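Local coordinates for cyclodipeptide synthase, BtCDPS (Bacillus thermoamylovorans, PDB 6ZTU), which probably acts as an aminoacyltransferase that, as in other cyclodipeptide synthases, joins two aminoacyl groups into a cyclic dipeptide, at residues 47-52 with 99-104. Sequence-based numbering, arbitrary orientation.
Sequences QLIDWS and EALRKN
Asp-50 reaches across from helix 42-55 and sets each carboxylate oxygen against a different partner at the C-terminal end of helix 79-103, a worked example of one acidic group bridging two residues at a helix end. Asp-50 OD1 takes a nearly straight hydrogen bond from Asn-104 ND2 (2.8 Å); the N-H meets the oxygen almost head-on to its C-O bond, and the oxygen in turn lies in the plane of the Asn-104 amide. Asp-50 OD2 offers its syn lone pair to Lys-103 NZ in a 3.0 Å salt bridge. The lysine chain, extended at first, bends at chi3 (75°), which turns CE back toward the carboxylate. Beside this polar trio lies an apolar patch: Ile-49 CG2, anti to the backbone N, packs against both Ala-100 CB (3.7 Å) and Leu-101 CD2, while Ile-49 CD1 also touches the alanine methyl. The two segments run roughly parallel, their axes 27° apart and 9.0 Å at closest approach, where two helices lie side by side on one face of the Rossmann-like sheet of the HUP clan; Ile-49 also touches Leu-31 of strand 28-32. An alanine in place of Asp-50 would probably leave the Lys-103 ammonium without its carboxylate and the Asn-104 amide with one mate fewer. That amide is held by a second bond: its ND2 also donates to Ala-100 O (2.7 Å), on the opposite face of the carbonyl plane from Asn-104 N, and so ties the first non-helical residue back to the last turn. His-46, one turn earlier on helix 42-55, gives Lys-103 NZ a second partner through its ND1.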
loop_
_atom_site.group_PDB
_atom_site.type_symbol
_atom_site.label_atom_id
_atom_site.label_comp_id
_atom_site.label_asym_id
_atom_site.label_seq_id
_atom_site.Cartn_x
_atom_site.Cartn_y
_atom_site.Cartn_z
ATOM N N GLN A 47 8.492 14.469 1.628
ATOM C CA GLN A 47 7.915 14.732 2.940
ATOM C C GLN A 47 7.710 13.437 3.712
ATOM O O GLN A 47 8.033 13.356 4.899
ATOM C CB GLN A 47 6.593 15.477 2.786
ATOM C CG GLN A 47 6.737 16.918 2.345
ATOM C CD GLN A 47 5.478 17.704 2.637
ATOM O OE1 GLN A 47 4.382 17.274 2.289
ATOM N NE2 GLN A 47 5.624 18.851 3.291
ATOM N N LEU A 48 7.177 12.405 3.045
ATOM C CA LEU A 48 6.960 11.120 3.709
ATOM C C LEU A 48 8.263 10.571 4.271
ATOM O O LEU A 48 8.322 10.125 5.424
ATOM C CB LEU A 48 6.355 10.109 2.737
ATOM C CG LEU A 48 4.927 10.299 2.233
ATOM C CD1 LEU A 48 4.638 9.249 1.175
ATOM C CD2 LEU A 48 3.948 10.180 3.396
ATOM N N ILE A 49 9.319 10.609 3.468
ATOM C CA ILE A 49 10.578 9.988 3.851
ATOM C C ILE A 49 11.328 10.857 4.854
ATOM O O ILE A 49 11.936 10.342 5.794
ATOM C CB ILE A 49 11.407 9.688 2.590
ATOM C CG1 ILE A 49 10.746 8.552 1.794
ATOM C CG2 ILE A 49 12.832 9.312 2.949
ATOM C CD1 ILE A 49 11.268 8.396 0.386
ATOM N N ASP A 50 11.278 12.182 4.693
ATOM C CA ASP A 50 11.895 13.067 5.684
ATOM C C ASP A 50 11.278 12.868 7.062
ATOM O O ASP A 50 11.992 12.712 8.057
ATOM C CB ASP A 50 11.754 14.528 5.257
ATOM C CG ASP A 50 12.602 14.868 4.053
ATOM O OD1 ASP A 50 13.564 14.125 3.776
ATOM O OD2 ASP A 50 12.306 15.884 3.389
ATOM N N TRP A 51 9.945 12.881 7.136
ATOM C CA TRP A 51 9.263 12.638 8.401
ATOM C C TRP A 51 9.565 11.245 8.934
ATOM O O TRP A 51 9.818 11.076 10.130
ATOM C CB TRP A 51 7.751 12.838 8.222
ATOM C CG TRP A 51 6.924 12.513 9.436
ATOM C CD1 TRP A 51 6.681 13.326 10.511
ATOM C CD2 TRP A 51 6.219 11.296 9.685
ATOM N NE1 TRP A 51 5.875 12.678 11.416
ATOM C CE2 TRP A 51 5.573 11.431 10.932
ATOM C CE3 TRP A 51 6.064 10.101 8.968
ATOM C CZ2 TRP A 51 4.788 10.414 11.484
ATOM C CZ3 TRP A 51 5.286 9.091 9.516
ATOM C CH2 TRP A 51 4.656 9.252 10.762
ATOM N N SER A 52 9.528 10.227 8.065
ATOM C CA SER A 52 9.781 8.866 8.527
ATOM C C SER A 52 11.194 8.729 9.065
ATOM O O SER A 52 11.417 8.058 10.078
ATOM C CB SER A 52 9.570 7.873 7.387
ATOM O OG SER A 52 8.196 7.769 7.065
ATOM N N GLU A 99 16.270 9.429 -3.882
ATOM C CA GLU A 99 16.749 10.772 -3.545
ATOM C C GLU A 99 16.585 11.074 -2.065
ATOM O O GLU A 99 17.544 11.435 -1.375
ATOM C CB GLU A 99 15.984 11.829 -4.340
ATOM C CG GLU A 99 16.346 11.979 -5.785
ATOM C CD GLU A 99 15.446 12.990 -6.471
ATOM O OE1 GLU A 99 14.625 13.629 -5.762
ATOM O OE2 GLU A 99 15.552 13.140 -7.710
ATOM N N ALA A 100 15.351 10.949 -1.565
ATOM C CA ALA A 100 15.050 11.374 -0.206
ATOM C C ALA A 100 15.697 10.455 0.820
ATOM O O ALA A 100 16.161 10.913 1.872
ATOM C CB ALA A 100 13.532 11.432 -0.012
ATOM N N LEU A 101 15.730 9.151 0.545
ATOM C CA LEU A 101 16.424 8.244 1.448
ATOM C C LEU A 101 17.905 8.596 1.524
ATOM O O LEU A 101 18.468 8.732 2.617
ATOM C CB LEU A 101 16.222 6.802 0.992
ATOM C CG LEU A 101 14.812 6.261 1.264
ATOM C CD1 LEU A 101 14.580 4.963 0.488
ATOM C CD2 LEU A 101 14.581 6.060 2.757
ATOM N N ARG A 102 18.537 8.788 0.364
ATOM C CA ARG A 102 19.950 9.153 0.342
ATOM C C ARG A 102 20.187 10.474 1.066
ATOM O O ARG A 102 21.127 10.595 1.858
ATOM C CB ARG A 102 20.443 9.226 -1.103
ATOM C CG ARG A 102 21.871 9.731 -1.242
ATOM C CD ARG A 102 22.458 9.362 -2.599
ATOM N NE ARG A 102 21.476 9.449 -3.677
ATOM C CZ ARG A 102 21.139 10.576 -4.302
ATOM N NH1 ARG A 102 21.700 11.727 -3.955
ATOM N NH2 ARG A 102 20.232 10.555 -5.273
ATOM N N LYS A 103 19.319 11.461 0.832
ATOM C CA LYS A 103 19.418 12.741 1.526
ATOM C C LYS A 103 19.432 12.565 3.040
ATOM O O LYS A 103 20.121 13.306 3.752
ATOM C CB LYS A 103 18.257 13.641 1.100
ATOM C CG LYS A 103 18.237 15.013 1.743
ATOM C CD LYS A 103 17.025 15.806 1.272
ATOM C CE LYS A 103 15.747 15.317 1.940
ATOM N NZ LYS A 103 14.522 15.976 1.385
ATOM N N ASN A 104 18.684 11.589 3.554
ATOM C CA ASN A 104 18.604 11.342 4.987
ATOM C C ASN A 104 19.645 10.355 5.489
ATOM O O ASN A 104 19.567 9.938 6.648
ATOM C CB ASN A 104 17.211 10.817 5.354
ATOM C CG ASN A 104 16.163 11.899 5.342
ATOM O OD1 ASN A 104 15.924 12.540 6.363
ATOM N ND2 ASN A 104 15.502 12.087 4.199
#